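Local coordinates for protein hydroxyethylphosphonate dioxygenase (PDB 6B9R) that probably cleaves 2-hydroxyethylphosphonate in an iron-dependent reaction with dioxygen, yielding hydroxymethylphosphonate, at residues A[277-280]-A[281-284]. Sequence-based numbering, arbitrary orientation.
Sequences AEWP and ELSA
Glu-281 reaches back over the first turn of helix 279-288 and takes the backbone N-H of Glu-278, the N-cap residue, on its carboxylate OE1 at 3.0 Å. Its CG is anti to the carbonyl carbon (chi1 -64°) and the chain runs extended from there, which carries the carboxylate back alongside Glu-278. The N-H meets the anti side of OE1, 21° out of the carboxylate plane. With the residue three after the N-cap binding the N-cap amide, this is one half of a capping box. The other oxygen, OE2, makes a salt bridge to Arg-266 of helix 264-271.

Packing is close on the inner side. Leu-282 splits its two methyls, CD2 going to Ala-277 CB at 3.9 Å and CD1 to Trp-279 CE3 at 3.5 Å, while Leu-297 touches both Leu-282 and the indole. The backbone settles into its helical pattern here, with Leu-282 N bonded to Glu-278 O at 2.8 Å. The looser side belongs to Pro-280 and the carboxylate of Glu-278, which bends away toward solvent. The Trp-279 ring, by contrast, stacks on Trp-279 of the second subunit, putting the start of this helix, within the Cro/C1-type HTH region, at the dimer interface. An alanine in place of Glu-281 would probably leave the Glu-278 amide without its side-chain acceptor and Arg-266 without its carboxylate mate. One carboxylate thus serves two donors; the helix dipole and the arginine are likely to favour its negative charge, though the nearby Glu-278 carboxylate would probably offset part of this.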
ATOM      1  N   ALA A 277     -23.085 -12.146  -2.900  1.00 20.48           N
ATOM      2  CA  ALA A 277     -23.653 -13.457  -2.644  1.00 22.05           C
ATOM      3  C   ALA A 277     -24.093 -13.565  -1.180  1.00 21.41           C
ATOM      4  O   ALA A 277     -23.757 -12.731  -0.335  1.00 21.17           O
ATOM      5  CB  ALA A 277     -22.633 -14.543  -2.991  1.00 18.52           C
ATOM      6  N   GLU A 278     -24.861 -14.609  -0.885  1.00 22.82           N
ATOM      7  CA  GLU A 278     -25.221 -14.904   0.495  1.00 23.44           C
ATOM      8  C   GLU A 278     -23.979 -15.336   1.273  1.00 23.90           C
ATOM      9  O   GLU A 278     -23.020 -15.869   0.703  1.00 22.97           O
ATOM     10  CB  GLU A 278     -26.291 -15.998   0.547  1.00 23.08           C
ATOM     11  CG  GLU A 278     -27.462 -15.789  -0.423  1.00 20.78           C
ATOM     12  CD  GLU A 278     -28.359 -14.628  -0.028  1.00 33.43           C
ATOM     13  OE1 GLU A 278     -29.079 -14.112  -0.909  1.00 40.54           O
ATOM     14  OE2 GLU A 278     -28.346 -14.230   1.159  1.00 37.67           O
ATOM     15  N   TRP A 279     -23.985 -15.082   2.585  1.00 24.01           N
ATOM     16  CA  TRP A 279     -22.807 -15.385   3.404  1.00 24.66           C
ATOM     17  C   TRP A 279     -22.301 -16.816   3.244  1.00 27.40           C
ATOM     18  O   TRP A 279     -21.083 -16.999   3.079  1.00 26.64           O
ATOM     19  CB  TRP A 279     -23.093 -15.075   4.885  1.00 24.79           C
ATOM     20  CG  TRP A 279     -23.293 -13.617   5.141  1.00 23.89           C
ATOM     21  CD1 TRP A 279     -24.431 -13.014   5.599  1.00 26.50           C
ATOM     22  CD2 TRP A 279     -22.349 -12.563   4.901  1.00 21.95           C
ATOM     23  NE1 TRP A 279     -24.246 -11.654   5.681  1.00 25.64           N
ATOM     24  CE2 TRP A 279     -22.978 -11.351   5.255  1.00 27.79           C
ATOM     25  CE3 TRP A 279     -21.034 -12.526   4.429  1.00 31.96           C
ATOM     26  CZ2 TRP A 279     -22.337 -10.117   5.152  1.00 28.32           C
ATOM     27  CZ3 TRP A 279     -20.398 -11.299   4.329  1.00 31.59           C
ATOM     28  CH2 TRP A 279     -21.056 -10.112   4.685  1.00 28.58           C
ATOM     29  N   PRO A 280     -23.140 -17.854   3.269  1.00 23.83           N
ATOM     30  CA  PRO A 280     -22.608 -19.207   3.049  1.00 29.07           C
ATOM     31  C   PRO A 280     -22.008 -19.393   1.668  1.00 29.44           C
ATOM     32  O   PRO A 280     -21.046 -20.158   1.518  1.00 25.59           O
ATOM     33  CB  PRO A 280     -23.840 -20.103   3.256  1.00 25.08           C
ATOM     34  CG  PRO A 280     -24.768 -19.282   4.065  1.00 34.36           C
ATOM     35  CD  PRO A 280     -24.584 -17.893   3.567  1.00 32.60           C
ATOM     36  N   GLU A 281     -22.562 -18.721   0.652  1.00 21.58           N
ATOM     37  CA  GLU A 281     -21.966 -18.756  -0.680  1.00 21.26           C
ATOM     38  C   GLU A 281     -20.622 -18.041  -0.703  1.00 20.73           C
ATOM     39  O   GLU A 281     -19.664 -18.521  -1.325  1.00 22.38           O
ATOM     40  CB  GLU A 281     -22.922 -18.132  -1.698  1.00 21.04           C
ATOM     41  CG  GLU A 281     -24.218 -18.892  -1.845  1.00 22.71           C
ATOM     42  CD  GLU A 281     -25.229 -18.178  -2.729  1.00 26.70           C
ATOM     43  OE1 GLU A 281     -25.252 -16.932  -2.725  1.00 24.55           O
ATOM     44  OE2 GLU A 281     -26.004 -18.867  -3.432  1.00 30.21           O
ATOM     45  N   LEU A 282     -20.532 -16.883  -0.046  1.00 20.08           N
ATOM     46  CA  LEU A 282     -19.259 -16.171  -0.018  1.00 23.89           C
ATOM     47  C   LEU A 282     -18.177 -17.014   0.645  1.00 29.35           C
ATOM     48  O   LEU A 282     -17.021 -17.022   0.199  1.00 22.46           O
ATOM     49  CB  LEU A 282     -19.413 -14.835   0.709  1.00 21.26           C
ATOM     50  CG  LEU A 282     -20.176 -13.720  -0.007  1.00 27.33           C
ATOM     51  CD1 LEU A 282     -20.410 -12.567   0.945  1.00 28.14           C
ATOM     52  CD2 LEU A 282     -19.409 -13.236  -1.225  1.00 32.03           C
ATOM     53  N   SER A 283     -18.530 -17.730   1.716  1.00 23.73           N
ATOM     54  CA  SER A 283     -17.531 -18.546   2.403  1.00 28.87           C
ATOM     55  C   SER A 283     -17.040 -19.670   1.508  1.00 23.04           C
ATOM     56  O   SER A 283     -15.838 -19.959   1.465  1.00 22.79           O
ATOM     57  CB  SER A 283     -18.107 -19.125   3.695  1.00 32.96           C
ATOM     58  OG  SER A 283     -18.537 -18.102   4.568  1.00 29.96           O
ATOM     59  N   ALA A 284     -17.964 -20.332   0.806  1.00 19.10           N
ATOM     60  CA  ALA A 284     -17.597 -21.428  -0.080  1.00 23.56           C
ATOM     61  C   ALA A 284     -16.770 -20.926  -1.259  1.00 23.35           C
ATOM     62  O   ALA A 284     -15.762 -21.542  -1.627  1.00 22.39           O
ATOM     63  CB  ALA A 284     -18.858 -22.150  -0.560  1.00 25.07           C
TER